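Local coordinates for PlzA (Borrelia burgdorferi, PDB 7MIE), which binds the bacterial second messenger c-di-GMP and probably acts as a PilZ-type receptor in its signalling in the Lyme disease spirochaete, at residues Leu52-Thr57 and Glu149-Lys154; Val70-Ser75 and Glu274-Ile279; Ile173-Asp176 and Lys182-Ile185. All blocks are in the same frame, centred on the assembly; numbering follows the deposited sequence.

Interaction 1 (Leu52-Thr57 and Glu149-Lys154)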
loop_
_atom_site.group_PDB
_atom_site.type_symbol
_atom_site.label_atom_id
_atom_site.label_comp_id
_atom_site.label_asym_id
_atom_site.label_seq_id
_atom_site.Cartn_x
_atom_site.Cartn_y
_atom_site.Cartn_z
ATOM N N LEU A 52 -10.977 7.413 4.653
ATOM C CA LEU A 52 -11.536 6.391 5.534
ATOM C C LEU A 52 -11.577 6.872 6.988
ATOM O O LEU A 52 -12.264 6.237 7.772
ATOM C CB LEU A 52 -10.673 5.115 5.472
ATOM C CG LEU A 52 -10.553 4.418 4.113
ATOM C CD1 LEU A 52 -9.678 3.138 4.276
ATOM C CD2 LEU A 52 -11.918 4.000 3.552
ATOM N N ASN A 53 -10.889 7.980 7.318
ATOM C CA ASN A 53 -10.720 8.426 8.705
ATOM C C ASN A 53 -10.140 7.267 9.531
ATOM O O ASN A 53 -10.685 6.889 10.570
ATOM C CB ASN A 53 -12.055 8.836 9.351
ATOM C CG ASN A 53 -11.844 9.615 10.646
ATOM O OD1 ASN A 53 -10.739 9.989 10.969
ATOM N ND2 ASN A 53 -12.914 9.884 11.363
ATOM N N LEU A 54 -9.011 6.757 9.058
ATOM C CA LEU A 54 -8.380 5.623 9.721
ATOM C C LEU A 54 -6.891 5.922 9.819
ATOM O O LEU A 54 -6.258 6.272 8.827
ATOM C CB LEU A 54 -8.763 4.378 8.887
ATOM C CG LEU A 54 -8.144 3.063 9.322
ATOM C CD1 LEU A 54 -8.718 2.683 10.684
ATOM C CD2 LEU A 54 -8.484 2.002 8.254
ATOM N N ARG A 55 -6.344 5.931 11.063
ATOM C CA ARG A 55 -4.913 6.109 11.281
ATOM C C ARG A 55 -4.190 4.877 10.709
ATOM O O ARG A 55 -4.713 3.768 10.739
ATOM C CB ARG A 55 -4.658 6.047 12.806
ATOM C CG ARG A 55 -3.365 6.663 13.295
ATOM C CD ARG A 55 -3.378 6.720 14.839
ATOM N NE ARG A 55 -4.543 7.386 15.462
ATOM C CZ ARG A 55 -4.661 7.667 16.776
ATOM N NH1 ARG A 55 -5.747 8.264 17.255
ATOM N NH2 ARG A 55 -3.690 7.338 17.613
ATOM N N ASN A 56 -2.978 5.071 10.213
ATOM C CA ASN A 56 -2.302 3.973 9.554
ATOM C C ASN A 56 -1.552 3.116 10.573
ATOM O O ASN A 56 -1.081 2.061 10.230
ATOM C CB ASN A 56 -1.401 4.456 8.413
ATOM C CG ASN A 56 -1.509 3.559 7.189
ATOM O OD1 ASN A 56 -2.597 3.054 6.880
ATOM N ND2 ASN A 56 -0.362 3.258 6.588
ATOM N N THR A 57 -1.425 3.611 11.800
ATOM C CA THR A 57 -0.765 2.881 12.871
ATOM C C THR A 57 -1.833 2.082 13.591
ATOM O O THR A 57 -2.949 2.544 13.802
ATOM C CB THR A 57 -0.005 3.860 13.780
ATOM O OG1 THR A 57 1.100 4.328 13.006
ATOM C CG2 THR A 57 0.565 3.185 15.015
ATOM N N GLU A 149 -18.934 -0.649 9.870
ATOM C CA GLU A 149 -19.621 -0.590 8.588
ATOM C C GLU A 149 -19.261 0.673 7.804
ATOM O O GLU A 149 -19.200 0.598 6.581
ATOM C CB GLU A 149 -21.128 -0.799 8.771
ATOM C CG GLU A 149 -21.493 -2.232 9.151
ATOM C CD GLU A 149 -23.001 -2.546 9.089
ATOM O OE1 GLU A 149 -23.792 -1.699 9.532
ATOM O OE2 GLU A 149 -23.387 -3.614 8.542
ATOM N N GLU A 150 -19.007 1.812 8.494
ATOM C CA GLU A 150 -18.672 3.068 7.830
ATOM C C GLU A 150 -17.377 2.918 7.021
ATOM O O GLU A 150 -17.288 3.429 5.897
ATOM C CB GLU A 150 -18.595 4.235 8.839
ATOM C CG GLU A 150 -17.377 4.181 9.758
ATOM C CD GLU A 150 -17.034 5.404 10.615
ATOM O OE1 GLU A 150 -16.192 6.269 10.163
ATOM O OE2 GLU A 150 -17.559 5.473 11.761
ATOM N N ILE A 151 -16.450 2.079 7.526
ATOM C CA ILE A 151 -15.194 1.848 6.820
ATOM C C ILE A 151 -15.411 0.843 5.683
ATOM O O ILE A 151 -14.996 1.103 4.557
ATOM C CB ILE A 151 -14.096 1.395 7.798
ATOM C CG1 ILE A 151 -13.740 2.590 8.699
ATOM C CG2 ILE A 151 -12.876 0.921 7.030
ATOM C CD1 ILE A 151 -12.833 2.265 9.822
ATOM N N ALA A 152 -16.097 -0.265 5.974
ATOM C CA ALA A 152 -16.349 -1.313 4.985
ATOM C C ALA A 152 -17.026 -0.790 3.702
ATOM O O ALA A 152 -16.624 -1.126 2.587
ATOM C CB ALA A 152 -17.156 -2.437 5.625
ATOM N N ILE A 153 -18.061 0.047 3.834
ATOM C CA ILE A 153 -18.770 0.552 2.660
ATOM C C ILE A 153 -17.862 1.452 1.814
ATOM O O ILE A 153 -17.882 1.383 0.586
ATOM C CB ILE A 153 -20.082 1.269 3.084
ATOM C CG1 ILE A 153 -20.971 1.519 1.871
ATOM C CG2 ILE A 153 -19.832 2.557 3.856
ATOM C CD1 ILE A 153 -21.695 0.224 1.521
ATOM N N LYS A 154 -16.947 2.198 2.467
ATOM C CA LYS A 154 -16.038 3.044 1.713
ATOM C C LYS A 154 -14.951 2.221 1.022
ATOM O O LYS A 154 -14.557 2.549 -0.090
ATOM C CB LYS A 154 -15.353 4.005 2.682
ATOM C CG LYS A 154 -16.245 5.178 3.103
ATOM C CD LYS A 154 -15.444 6.086 4.024
ATOM C CE LYS A 154 -16.290 7.280 4.449
ATOM N NZ LYS A 154 -15.583 8.000 5.532
HETATM O O HOH W 1 -15.014 6.095 7.577
HETATM O O HOH W 2 -13.299 5.766 10.872
#
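The side chains of Leu52 and Lys154 run antiparallel alongside one another, so that the apolar stem of the lysine serves as packing surface while its amine goes on to polar partners. CD2 of Leu52 presses on CB of Lys154 at 3.5 Å and lies 4.1 Å from its CD. Lys154 can do both because its chain runs extended beyond CG (chi2 -178°). Further along, the CD1 methyls of Leu54 and Ile151 meet at 4.2 Å, with Leu54 also packed on Ile71 and Ile74 of strand 65-74.

The polar link between the two segments is made by water. One water donates to Leu52 O at 2.8 Å and to Glu150 OE1 at 2.8 Å, and accepts from Lys154 NZ at 2.9 Å; three bonds fix it between the helix end and the flank of helix 149-164. A second water probably links Asn53 O to the same Glu150 oxygen, but other acceptors compete for its two protons. The lysine amine also bonds directly to Phe51 O and makes a cation-pi contact with the Phe51 ring. Lys154, with the weak, long ion pair from Lys105 to OE2, would probably favour a charged Glu150.

The carbonyls used here, Leu52 O and Asn53 O, lie where the helix ends. Asn53, with positive phi (54°), is the C-prime residue that closes helix 46-52: Leu54 N bonds to Asn49 O and Asn53 N to Ser50 O. The arrangement is a Schellman motif, docked through apolar side chains and water onto a second helix within the PilZN3 domain.

Interaction 2 (Val70-Ser75 and Glu274-Ile279)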
loop_
_atom_site.group_PDB
_atom_site.type_symbol
_atom_site.label_atom_id
_atom_site.label_comp_id
_atom_site.label_asym_id
_atom_site.label_seq_id
_atom_site.Cartn_x
_atom_site.Cartn_y
_atom_site.Cartn_z
ATOM N N VAL A 70 1.809 -1.221 11.044
ATOM C CA VAL A 70 1.334 -0.204 10.114
ATOM C C VAL A 70 0.472 -0.945 9.092
ATOM O O VAL A 70 0.782 -2.062 8.684
ATOM C CB VAL A 70 2.581 0.421 9.446
ATOM C CG1 VAL A 70 2.170 1.435 8.404
ATOM C CG2 VAL A 70 3.418 1.183 10.501
ATOM N N ILE A 71 -0.606 -0.289 8.629
ATOM C CA ILE A 71 -1.450 -0.945 7.647
ATOM C C ILE A 71 -0.793 -0.794 6.282
ATOM O O ILE A 71 -0.444 0.326 5.853
ATOM C CB ILE A 71 -2.856 -0.306 7.641
ATOM C CG1 ILE A 71 -3.494 -0.263 9.028
ATOM C CG2 ILE A 71 -3.758 -0.973 6.606
ATOM C CD1 ILE A 71 -4.849 0.477 9.107
ATOM N N TYR A 72 -0.694 -1.930 5.587
ATOM C CA TYR A 72 -0.217 -1.945 4.209
ATOM C C TYR A 72 -1.396 -1.810 3.228
ATOM O O TYR A 72 -1.329 -0.991 2.300
ATOM C CB TYR A 72 0.490 -3.283 3.962
ATOM C CG TYR A 72 0.798 -3.572 2.515
ATOM C CD1 TYR A 72 1.944 -3.062 1.913
ATOM C CD2 TYR A 72 -0.044 -4.386 1.768
ATOM C CE1 TYR A 72 2.250 -3.363 0.591
ATOM C CE2 TYR A 72 0.246 -4.695 0.450
ATOM C CZ TYR A 72 1.392 -4.179 -0.133
ATOM O OH TYR A 72 1.672 -4.480 -1.434
ATOM N N SER A 73 -2.444 -2.614 3.432
ATOM C CA SER A 73 -3.626 -2.535 2.564
ATOM C C SER A 73 -4.844 -2.981 3.345
ATOM O O SER A 73 -4.701 -3.616 4.398
ATOM C CB SER A 73 -3.459 -3.403 1.293
ATOM O OG SER A 73 -3.497 -4.801 1.611
ATOM N N ILE A 74 -6.020 -2.659 2.791
ATOM C CA ILE A 74 -7.277 -3.021 3.425
ATOM C C ILE A 74 -8.192 -3.675 2.404
ATOM O O ILE A 74 -8.182 -3.288 1.230
ATOM C CB ILE A 74 -7.888 -1.779 4.090
ATOM C CG1 ILE A 74 -9.102 -2.150 4.953
ATOM C CG2 ILE A 74 -8.251 -0.718 3.040
ATOM C CD1 ILE A 74 -9.456 -1.043 5.961
ATOM N N SER A 75 -9.020 -4.606 2.892
ATOM C CA SER A 75 -9.913 -5.357 2.023
ATOM C C SER A 75 -11.284 -5.396 2.697
ATOM O O SER A 75 -11.498 -4.730 3.709
ATOM C CB SER A 75 -9.388 -6.737 1.787
ATOM O OG SER A 75 -8.135 -6.735 1.074
ATOM N N GLU A 274 9.925 -4.340 -3.439
ATOM C CA GLU A 274 10.788 -3.263 -2.957
ATOM C C GLU A 274 10.304 -1.885 -3.438
ATOM O O GLU A 274 10.410 -0.890 -2.705
ATOM C CB GLU A 274 12.244 -3.452 -3.407
ATOM C CG GLU A 274 12.776 -4.857 -3.176
ATOM C CD GLU A 274 12.366 -5.743 -4.347
ATOM O OE1 GLU A 274 11.411 -6.530 -4.181
ATOM O OE2 GLU A 274 12.939 -5.566 -5.449
ATOM N N TYR A 275 9.779 -1.827 -4.672
ATOM C CA TYR A 275 9.232 -0.562 -5.161
ATOM C C TYR A 275 7.958 -0.223 -4.377
ATOM O O TYR A 275 7.759 0.917 -3.955
ATOM C CB TYR A 275 8.888 -0.639 -6.654
ATOM C CG TYR A 275 8.246 0.650 -7.132
ATOM C CD1 TYR A 275 9.025 1.781 -7.342
ATOM C CD2 TYR A 275 6.867 0.791 -7.265
ATOM C CE1 TYR A 275 8.476 2.998 -7.735
ATOM C CE2 TYR A 275 6.299 1.990 -7.685
ATOM C CZ TYR A 275 7.096 3.111 -7.887
ATOM O OH TYR A 275 6.602 4.320 -8.296
ATOM N N THR A 276 7.039 -1.190 -4.293
ATOM C CA THR A 276 5.785 -0.960 -3.603
ATOM C C THR A 276 6.044 -0.450 -2.183
ATOM O O THR A 276 5.400 0.498 -1.700
ATOM C CB THR A 276 4.947 -2.242 -3.567
ATOM O OG1 THR A 276 4.718 -2.577 -4.942
ATOM C CG2 THR A 276 3.615 -1.961 -2.896
ATOM N N MET A 277 7.015 -1.082 -1.499
ATOM C CA MET A 277 7.314 -0.665 -0.125
ATOM C C MET A 277 8.010 0.712 -0.066
ATOM O O MET A 277 7.824 1.461 0.893
ATOM C CB MET A 277 8.198 -1.707 0.580
ATOM C CG MET A 277 7.502 -3.010 0.942
ATOM S SD MET A 277 5.977 -2.805 1.867
ATOM C CE MET A 277 5.382 -4.490 2.088
ATOM N N LEU A 278 8.773 1.098 -1.098
ATOM C CA LEU A 278 9.335 2.450 -1.168
ATOM C C LEU A 278 8.205 3.494 -1.197
ATOM O O LEU A 278 8.289 4.538 -0.539
ATOM C CB LEU A 278 10.206 2.553 -2.432
ATOM C CG LEU A 278 10.607 3.946 -2.921
ATOM C CD1 LEU A 278 11.765 4.452 -2.071
ATOM C CD2 LEU A 278 11.082 3.882 -4.373
ATOM N N ILE A 279 7.170 3.233 -1.999
ATOM C CA ILE A 279 6.034 4.155 -2.061
ATOM C C ILE A 279 5.251 4.140 -0.747
ATOM O O ILE A 279 4.916 5.203 -0.196
ATOM C CB ILE A 279 5.127 3.834 -3.267
ATOM C CG1 ILE A 279 5.938 3.890 -4.574
ATOM C CG2 ILE A 279 3.924 4.803 -3.313
ATOM C CD1 ILE A 279 6.567 5.259 -4.872
#
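Next to Tyr72, whose ring meets Thr276 and Met277, the carbonyl oxygen of Ile71 is gripped twice: it accepts a hydrogen bond from NE2 of His280, on helix 273-283, and a weak one from ND2 of Asn56. The strand is thus tied to the same helix that its tyrosine packs against.

Between the two segments themselves, the contact is apolar and sulfur-aromatic. A first torsion of 168° swings the Tyr72 ring away from its own backbone N and out to the helix, where the Tyr72 side chain runs roughly perpendicular to those of Thr276 and Met277. The CE methyl of Met277 lies 3.6 Å from CE1 of Tyr72. Its SD sits 5.0 Å from the Tyr72 ring centroid, 68° off the ring normal, an oblique Met-aromatic contact. One residue earlier on the helix, the CG2 methyl of Thr276 approaches Tyr72 OH at 3.5 Å, while Thr276 OG1 makes a weak bond back to Pro272 O.

The tyrosine stands at an irregularity in its strand: Tyr72 and Ser73 both face Lys80 of strand 78-84. This is a classic beta bulge, whose first residue packs from the PilZN3-domain sheet onto the helix at the C-terminus.

Interaction 3 (Ile173-Asp176 and Lys182-Ile185)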
loop_
_atom_site.group_PDB
_atom_site.type_symbol
_atom_site.label_atom_id
_atom_site.label_comp_id
_atom_site.label_asym_id
_atom_site.label_seq_id
_atom_site.Cartn_x
_atom_site.Cartn_y
_atom_site.Cartn_z
ATOM N N ILE A 173 3.097 11.162 -6.273
ATOM C CA ILE A 173 4.112 11.908 -5.542
ATOM C C ILE A 173 4.911 12.748 -6.530
ATOM O O ILE A 173 5.631 12.197 -7.353
ATOM C CB ILE A 173 5.043 10.927 -4.796
ATOM C CG1 ILE A 173 4.261 10.008 -3.850
ATOM C CG2 ILE A 173 6.140 11.719 -4.052
ATOM C CD1 ILE A 173 5.072 8.761 -3.365
ATOM N N ILE A 174 4.820 14.090 -6.435
ATOM C CA ILE A 174 5.597 14.951 -7.318
ATOM C C ILE A 174 7.010 15.036 -6.778
ATOM O O ILE A 174 7.185 15.278 -5.585
ATOM C CB ILE A 174 4.975 16.375 -7.409
ATOM C CG1 ILE A 174 3.589 16.316 -8.056
ATOM C CG2 ILE A 174 5.904 17.314 -8.178
ATOM C CD1 ILE A 174 2.828 17.632 -8.043
ATOM N N ILE A 175 8.003 14.847 -7.656
ATOM C CA ILE A 175 9.399 14.808 -7.242
ATOM C C ILE A 175 9.901 16.239 -7.091
ATOM O O ILE A 175 9.869 16.987 -8.050
ATOM C CB ILE A 175 10.227 14.056 -8.296
ATOM C CG1 ILE A 175 9.735 12.601 -8.363
ATOM C CG2 ILE A 175 11.723 14.140 -7.997
ATOM C CD1 ILE A 175 9.810 11.816 -7.045
ATOM N N ASP A 176 10.320 16.589 -5.882
ATOM C CA ASP A 176 10.842 17.921 -5.607
ATOM C C ASP A 176 11.752 17.795 -4.392
ATOM O O ASP A 176 11.970 16.692 -3.911
ATOM C CB ASP A 176 9.708 18.945 -5.439
ATOM C CG ASP A 176 8.829 18.744 -4.213
ATOM O OD1 ASP A 176 9.224 17.995 -3.305
ATOM O OD2 ASP A 176 7.734 19.336 -4.178
ATOM N N LYS A 182 12.122 12.675 1.620
ATOM C CA LYS A 182 11.320 11.701 2.346
ATOM C C LYS A 182 11.474 10.318 1.706
ATOM O O LYS A 182 11.636 9.325 2.410
ATOM C CB LYS A 182 9.849 12.137 2.341
ATOM C CG LYS A 182 8.881 11.243 3.125
ATOM C CD LYS A 182 9.252 11.043 4.603
ATOM C CE LYS A 182 8.085 10.554 5.435
ATOM N NZ LYS A 182 7.872 9.098 5.208
ATOM N N LEU A 183 11.439 10.269 0.368
ATOM C CA LEU A 183 11.603 9.012 -0.362
ATOM C C LEU A 183 12.994 8.434 -0.129
ATOM O O LEU A 183 13.962 9.180 -0.007
ATOM C CB LEU A 183 11.491 9.325 -1.844
ATOM C CG LEU A 183 10.073 9.410 -2.387
ATOM C CD1 LEU A 183 10.144 10.044 -3.766
ATOM C CD2 LEU A 183 9.411 8.018 -2.433
ATOM N N LYS A 184 13.092 7.108 -0.103
ATOM C CA LYS A 184 14.386 6.480 0.148
ATOM C C LYS A 184 15.092 6.251 -1.182
ATOM O O LYS A 184 15.657 5.177 -1.398
ATOM C CB LYS A 184 14.232 5.146 0.887
ATOM C CG LYS A 184 13.514 5.182 2.228
ATOM C CD LYS A 184 14.293 5.853 3.350
ATOM C CE LYS A 184 13.409 6.421 4.442
ATOM N NZ LYS A 184 13.945 7.707 4.957
ATOM N N ILE A 185 15.009 7.238 -2.084
ATOM C CA ILE A 185 15.840 7.299 -3.280
ATOM C C ILE A 185 16.666 8.578 -3.199
ATOM O O ILE A 185 16.286 9.495 -2.501
ATOM C CB ILE A 185 15.027 7.253 -4.594
ATOM C CG1 ILE A 185 14.207 8.523 -4.819
ATOM C CG2 ILE A 185 14.159 5.997 -4.668
ATOM C CD1 ILE A 185 13.649 8.632 -6.230
#
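Leu183 turns its CD1 methyl towards Ile173, in short strand 173-174, and Ile175, just after it, and this one methyl makes both contacts. The closer partner is Ile175, whose CD1 lies 3.7 Å from CD1 of Leu183; the two side chains stand nearly perpendicular and touch at their terminal methyls. Ile175 bends at its second torsion (chi2 -58°), which folds CD1 back from an extended course and brings it nearer the leucine. The other partner is the CG2 branch of Ile173, 4.3 Å from the same Leu183 methyl.

Polar interactions shape the connection rather than cross it. Asp176 occupies the N-cap of helix 177-182, its OD1 accepting from Ser179 N, and Ser179 OG bonds to Ile174 O. The first caps the helix start; the second ties strand 173-174 to it. At the other end of that helix, NZ of Lys182 forms a salt bridge with the C-terminal carboxylate of Asn284 and a hydrogen bond with Tyr282 O. Leu183 is the first residue to leave helical geometry, and a weak bond of 3.0 Å runs from Ile185 N to Leu183 O in the loop that follows.

The contact therefore closes a compact strand-helix-loop unit. The side chain of Ile175 lies about 5 Å from that of Asp205, a c-di-GMP-binding residue, so this packing adjoins the ligand pocket. Backbone bonds between Ile173 and Leu206 and between Ile175 and Lys204 attach it to strand 198-207, Ile175 and Ile185 pack on Ile180 of helix 177-182, and Tyr282 of helix 273-283 lies against both Ile173 and Leu183.

The three contacts form a chain of packing from the N-terminal domain to the ligand side. Interactions 1 and 2, with centres about 16 Å apart, meet where Asn56 O and Ile71 N stand 2.9 Å apart, a probable hydrogen bond. Interactions 2 and 3, equally far apart, touch through Leu278 CD2 and Ile185 CG2 at 3.7 Å, so helix 273-283, which carries half of interaction 2, also packs on interaction 3. Interactions 1 and 3 do not touch; their nearest atoms are about 10 Å apart. Bound c-di-GMP lies about 8 Å from the side chain of Ile173 and about 11 Å from that of Thr276; ligand-binding Arg168 and Arg172 fall between helix 149-164 and strand 173-174.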